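Local coordinates for SusD superfamily protein (Bacteroides thetaiotaomicron, PDB 3MCX) that is of uncharacterised function but, as a SusD-family outer-membrane protein of a gut bacterium, probably helps capture glycans at the cell surface, at residues 192-206 against 224-236. Residues are numbered along the deposited sequence; the frame is centred on the assembly and turned at random. Where two conformers were deposited one is given.
Sequences QETSNGYINYWAAQA and AATDVIKNNGGRY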
loop_
_atom_site.group_PDB
_atom_site.type_symbol
_atom_site.label_atom_id
_atom_site.label_comp_id
_atom_site.label_asym_id
_atom_site.label_seq_id
_atom_site.Cartn_x
_atom_site.Cartn_y
_atom_site.Cartn_z
ATOM N N GLN A 192 11.972 19.255 5.364
ATOM C CA GLN A 192 10.661 19.800 5.746
ATOM C C GLN A 192 9.873 20.270 4.511
ATOM O O GLN A 192 8.644 20.330 4.539
ATOM C CB GLN A 192 10.834 20.955 6.724
ATOM C CG GLN A 192 11.382 20.540 8.114
ATOM C CD GLN A 192 10.351 19.846 8.985
ATOM O OE1 GLN A 192 10.574 18.720 9.497
ATOM N NE2 GLN A 192 9.217 20.480 9.143
ATOM N N GLU A 193 10.586 20.601 3.438
ATOM C CA GLU A 193 9.940 21.090 2.219
ATOM C C GLU A 193 9.380 19.951 1.392
ATOM O O GLU A 193 9.763 18.776 1.559
ATOM C CB GLU A 193 10.930 21.886 1.368
ATOM C CG GLU A 193 11.429 23.145 2.038
ATOM C CD GLU A 193 10.299 24.124 2.493
ATOM O OE1 GLU A 193 9.288 24.321 1.781
ATOM O OE2 GLU A 193 10.423 24.702 3.593
ATOM N N THR A 194 8.472 20.292 0.489
ATOM C CA THR A 194 7.915 19.270 -0.381
ATOM C C THR A 194 9.044 18.680 -1.226
ATOM O O THR A 194 10.012 19.360 -1.594
ATOM C CB THR A 194 6.749 19.756 -1.276
ATOM O OG1 THR A 194 7.277 20.520 -2.353
ATOM C CG2 THR A 194 5.721 20.571 -0.483
ATOM N N SER A 195 8.927 17.375 -1.478
ATOM C CA SER A 195 10.023 16.645 -2.105
ATOM C C SER A 195 9.479 15.604 -3.089
ATOM O O SER A 195 9.360 14.450 -2.789
ATOM C CB SER A 195 10.917 15.994 -1.042
ATOM O OG SER A 195 12.221 15.809 -1.568
ATOM N N ASN A 196 9.163 16.058 -4.297
ATOM C CA ASN A 196 8.568 15.191 -5.300
ATOM C C ASN A 196 9.465 14.034 -5.713
ATOM O O ASN A 196 10.531 14.250 -6.286
ATOM C CB ASN A 196 8.216 16.010 -6.565
ATOM C CG ASN A 196 7.104 17.018 -6.336
ATOM O OD1 ASN A 196 6.441 17.018 -5.304
ATOM N ND2 ASN A 196 6.894 17.885 -7.316
ATOM N N GLY A 197 9.048 12.800 -5.419
ATOM C CA GLY A 197 9.785 11.617 -5.825
ATOM C C GLY A 197 10.521 10.946 -4.698
ATOM O O GLY A 197 11.059 9.865 -4.894
ATOM N N TYR A 198 10.554 11.602 -3.533
ATOM C CA TYR A 198 11.425 11.230 -2.407
ATOM C C TYR A 198 10.696 11.400 -1.088
ATOM O O TYR A 198 9.667 12.056 -1.025
ATOM C CB TYR A 198 12.639 12.139 -2.365
ATOM C CG TYR A 198 13.406 12.176 -3.643
ATOM C CD1 TYR A 198 14.097 11.065 -4.074
ATOM C CD2 TYR A 198 13.440 13.318 -4.426
ATOM C CE1 TYR A 198 14.830 11.081 -5.236
ATOM C CE2 TYR A 198 14.164 13.341 -5.604
ATOM C CZ TYR A 198 14.854 12.217 -5.998
ATOM O OH TYR A 198 15.576 12.217 -7.162
ATOM N N ILE A 199 11.251 10.827 -0.018
ATOM C CA ILE A 199 10.650 10.873 1.305
ATOM C C ILE A 199 11.082 12.100 2.082
ATOM O O ILE A 199 12.280 12.343 2.231
ATOM C CB ILE A 199 11.045 9.615 2.110
ATOM C CG1 ILE A 199 10.430 8.391 1.446
ATOM C CG2 ILE A 199 10.595 9.734 3.561
ATOM C CD1 ILE A 199 11.077 7.071 1.875
ATOM N N ASN A 200 10.108 12.890 2.558
ATOM C CA ASN A 200 10.348 13.993 3.474
ATOM C C ASN A 200 9.710 13.721 4.848
ATOM O O ASN A 200 9.162 12.639 5.082
ATOM C CB ASN A 200 9.885 15.322 2.862
ATOM C CG ASN A 200 8.362 15.460 2.792
ATOM O OD1 ASN A 200 7.622 14.556 3.199
ATOM N ND2 ASN A 200 7.898 16.600 2.249
ATOM N N TYR A 201 9.800 14.707 5.744
ATOM C CA TYR A 201 9.302 14.558 7.110
ATOM C C TYR A 201 7.811 14.198 7.114
ATOM O O TYR A 201 7.380 13.340 7.894
ATOM C CB TYR A 201 9.583 15.853 7.911
ATOM C CG TYR A 201 8.977 15.871 9.287
ATOM C CD1 TYR A 201 7.690 16.340 9.500
ATOM C CD2 TYR A 201 9.702 15.400 10.387
ATOM C CE1 TYR A 201 7.146 16.351 10.786
ATOM C CE2 TYR A 201 9.173 15.419 11.659
ATOM C CZ TYR A 201 7.904 15.884 11.847
ATOM O OH TYR A 201 7.404 15.875 13.111
ATOM N N TRP A 202 7.051 14.892 6.273
ATOM C CA TRP A 202 5.592 14.720 6.213
ATOM C C TRP A 202 5.228 13.316 5.756
ATOM O O TRP A 202 4.331 12.696 6.339
ATOM C CB TRP A 202 4.952 15.827 5.351
ATOM C CG TRP A 202 5.448 17.152 5.800
ATOM C CD1 TRP A 202 6.329 17.966 5.148
ATOM C CD2 TRP A 202 5.210 17.757 7.075
ATOM N NE1 TRP A 202 6.609 19.051 5.912
ATOM C CE2 TRP A 202 5.963 18.942 7.117
ATOM C CE3 TRP A 202 4.431 17.413 8.187
ATOM C CZ2 TRP A 202 5.959 19.803 8.222
ATOM C CZ3 TRP A 202 4.415 18.261 9.272
ATOM C CH2 TRP A 202 5.192 19.436 9.295
ATOM N N ALA A 203 5.921 12.809 4.738
ATOM C CA ALA A 203 5.718 11.447 4.270
ATOM C C ALA A 203 6.018 10.436 5.383
ATOM O O ALA A 203 5.306 9.450 5.566
ATOM C CB ALA A 203 6.624 11.151 3.068
ATOM N N ALA A 204 7.130 10.644 6.071
ATOM C CA ALA A 204 7.525 9.727 7.129
ATOM C C ALA A 204 6.531 9.695 8.307
ATOM O O ALA A 204 6.199 8.623 8.811
ATOM C CB ALA A 204 8.972 10.029 7.628
ATOM N N GLN A 205 6.031 10.846 8.722
ATOM C CA GLN A 205 5.010 10.862 9.767
ATOM C C GLN A 205 3.719 10.228 9.258
ATOM O O GLN A 205 3.066 9.517 10.017
ATOM C CB GLN A 205 4.755 12.292 10.270
ATOM C CG GLN A 205 5.768 12.806 11.266
ATOM C CD GLN A 205 5.564 12.177 12.651
ATOM O OE1 GLN A 205 5.775 10.984 12.834
ATOM N NE2 GLN A 205 5.123 12.974 13.605
ATOM N N ALA A 206 3.360 10.463 7.997
ATOM C CA ALA A 206 2.181 9.833 7.392
ATOM C C ALA A 206 2.337 8.316 7.420
ATOM O O ALA A 206 1.430 7.591 7.844
ATOM C CB ALA A 206 1.985 10.328 5.939
ATOM N N ALA A 224 0.957 11.132 15.072
ATOM C CA ALA A 224 1.658 11.235 13.793
ATOM C C ALA A 224 0.766 11.832 12.725
ATOM O O ALA A 224 1.196 12.716 11.966
ATOM C CB ALA A 224 2.200 9.879 13.342
ATOM N N ALA A 225 -0.476 11.333 12.617
ATOM C CA ALA A 225 -1.392 11.808 11.575
ATOM C C ALA A 225 -1.704 13.279 11.797
ATOM O O ALA A 225 -1.677 14.061 10.864
ATOM C CB ALA A 225 -2.683 10.965 11.545
ATOM N N THR A 226 -1.995 13.680 13.033
ATOM C CA THR A 226 -2.344 15.091 13.285
ATOM C C THR A 226 -1.164 16.038 13.138
ATOM O O THR A 226 -1.352 17.214 12.822
ATOM C CB THR A 226 -3.086 15.316 14.628
ATOM O OG1 THR A 226 -2.309 14.825 15.719
ATOM C CG2 THR A 226 -4.471 14.656 14.620
ATOM N N ASP A 227 0.052 15.556 13.362
ATOM C CA ASP A 227 1.224 16.363 13.039
ATOM C C ASP A 227 1.161 16.754 11.560
ATOM O O ASP A 227 1.244 17.949 11.245
ATOM C CB ASP A 227 2.499 15.586 13.352
ATOM C CG ASP A 227 3.781 16.401 13.192
ATOM O OD1 ASP A 227 3.760 17.635 13.072
ATOM O OD2 ASP A 227 4.842 15.757 13.220
ATOM N N VAL A 228 0.930 15.783 10.681
ATOM C CA VAL A 228 0.832 16.087 9.244
ATOM C C VAL A 228 -0.329 17.048 8.949
ATOM O O VAL A 228 -0.172 18.044 8.242
ATOM C CB VAL A 228 0.696 14.812 8.404
ATOM C CG1 VAL A 228 0.542 15.182 6.896
ATOM C CG2 VAL A 228 1.910 13.872 8.665
ATOM N N ILE A 229 -1.507 16.739 9.493
ATOM C CA ILE A 229 -2.723 17.504 9.222
ATOM C C ILE A 229 -2.581 18.945 9.682
ATOM O O ILE A 229 -2.891 19.874 8.923
ATOM C CB ILE A 229 -3.915 16.853 9.915
ATOM C CG1 ILE A 229 -4.246 15.511 9.277
ATOM C CG2 ILE A 229 -5.184 17.793 9.881
ATOM C CD1 ILE A 229 -5.171 14.638 10.141
ATOM N N LYS A 230 -2.093 19.135 10.908
ATOM C CA LYS A 230 -2.060 20.459 11.541
ATOM C C LYS A 230 -0.853 21.306 11.156
ATOM O O LYS A 230 -0.945 22.535 11.124
ATOM C CB LYS A 230 -2.073 20.331 13.073
ATOM C CG LYS A 230 -3.387 19.828 13.668
ATOM C CD LYS A 230 -3.199 19.318 15.102
ATOM C CE LYS A 230 -4.509 18.873 15.753
ATOM N NZ LYS A 230 -5.566 19.931 15.754
ATOM N N ASN A 231 0.284 20.655 10.906
ATOM C CA ASN A 231 1.547 21.380 10.842
ATOM C C ASN A 231 2.266 21.420 9.510
ATOM O O ASN A 231 3.342 22.026 9.413
ATOM C CB ASN A 231 2.488 20.790 11.898
ATOM C CG ASN A 231 1.921 20.874 13.307
ATOM O OD1 ASN A 231 1.280 21.869 13.680
ATOM N ND2 ASN A 231 2.153 19.819 14.102
ATOM N N ASN A 232 1.687 20.840 8.464
ATOM C CA ASN A 232 2.421 20.758 7.198
ATOM C C ASN A 232 2.692 22.121 6.538
ATOM O O ASN A 232 3.527 22.211 5.628
ATOM C CB ASN A 232 1.764 19.752 6.245
ATOM C CG ASN A 232 0.494 20.266 5.626
ATOM O OD1 ASN A 232 0.526 21.120 4.711
ATOM N ND2 ASN A 232 -0.648 19.720 6.078
ATOM N N GLY A 233 1.986 23.158 6.980
ATOM C CA GLY A 233 2.271 24.522 6.538
ATOM C C GLY A 233 1.732 24.875 5.156
ATOM O O GLY A 233 2.356 25.662 4.430
ATOM N N GLY A 234 0.571 24.318 4.811
ATOM C CA GLY A 234 -0.062 24.557 3.521
ATOM C C GLY A 234 0.659 23.896 2.361
ATOM O O GLY A 234 0.407 24.241 1.220
ATOM N N ARG A 235 1.553 22.949 2.633
ATOM C CA ARG A 235 2.289 22.286 1.560
ATOM C C ARG A 235 1.444 21.240 0.841
ATOM O O ARG A 235 1.744 20.856 -0.308
ATOM C CB ARG A 235 3.574 21.648 2.109
ATOM C CG ARG A 235 4.617 22.636 2.578
ATOM C CD ARG A 235 5.812 21.905 3.119
ATOM N NE ARG A 235 6.861 22.781 3.610
ATOM C CZ ARG A 235 7.109 23.054 4.893
ATOM N NH1 ARG A 235 6.335 22.577 5.875
ATOM N NH2 ARG A 235 8.142 23.831 5.211
ATOM N N TYR A 236 0.395 20.766 1.522
ATOM C CA TYR A 236 -0.500 19.717 1.005
ATOM C C TYR A 236 -1.936 20.136 1.278
ATOM O O TYR A 236 -2.203 20.840 2.263
ATOM C CB TYR A 236 -0.233 18.345 1.672
ATOM C CG TYR A 236 1.227 17.953 1.573
ATOM C CD1 TYR A 236 1.731 17.431 0.400
ATOM C CD2 TYR A 236 2.119 18.193 2.622
ATOM C CE1 TYR A 236 3.074 17.128 0.264
ATOM C CE2 TYR A 236 3.466 17.868 2.497
ATOM C CZ TYR A 236 3.944 17.344 1.330
ATOM O OH TYR A 236 5.289 17.061 1.182
HETATM O O HOH W 1 8.245 22.935 8.483
HETATM O O HOH W 2 6.371 15.965 -0.941
#
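W202 of helix 201-214 reaches across to 224-236 and takes the backbone of N232 over one face of its indole: N232 CA stands 3.6 Å from the centroid of the six-membered ring, almost on its normal, a CH-pi contact. Y201 CD1, from the same helix as W202, rests over the opposite face, towards its rim. The indole rotation is further fixed by its own segment, since W202 NE1 donates to Q192 O, 2.8 Å away and nearly in the ring plane. V228 CG2 packs against both W202 O and Q205 CB, and Y236 CE2 comes within 3.8 Å of W202 CB.

Helices 201-214 and 218-231 form a helical hairpin; their facing portions 201-206 and 224-231 run roughly antiparallel at 145°, the axes 8.6 Å apart at closest approach, in keeping with the TPR-like helix pairs of the SusD fold; helix 356-370 packs on A206 and A225. N200 caps the first of these helices, its OD1 accepting from A203 N, while its ND2 donates both to E193 O and to Y236 OH at the edge of the tyrosine ring. These bonds tie the preceding loop to the cap and to the other segment.

Towards the surface, polar groups take over. D227, with CG anti to the backbone N (chi1 -174°), presents OD2 to two donors: Y201 OH on the syn lone pair at 2.6 Å, and Q205 NE2 on the anti one at 2.8 Å. N231 ND2 holds the other oxygen, OD1. At the far, exposed end, the extended R235 chain lays one guanidinium face over Q192 O, while R235 NH2 makes a salt bridge of 2.9 Å to E193 OE2, approaching from above the carboxylate plane. A water joins Q192 NE2 to R235 NH1.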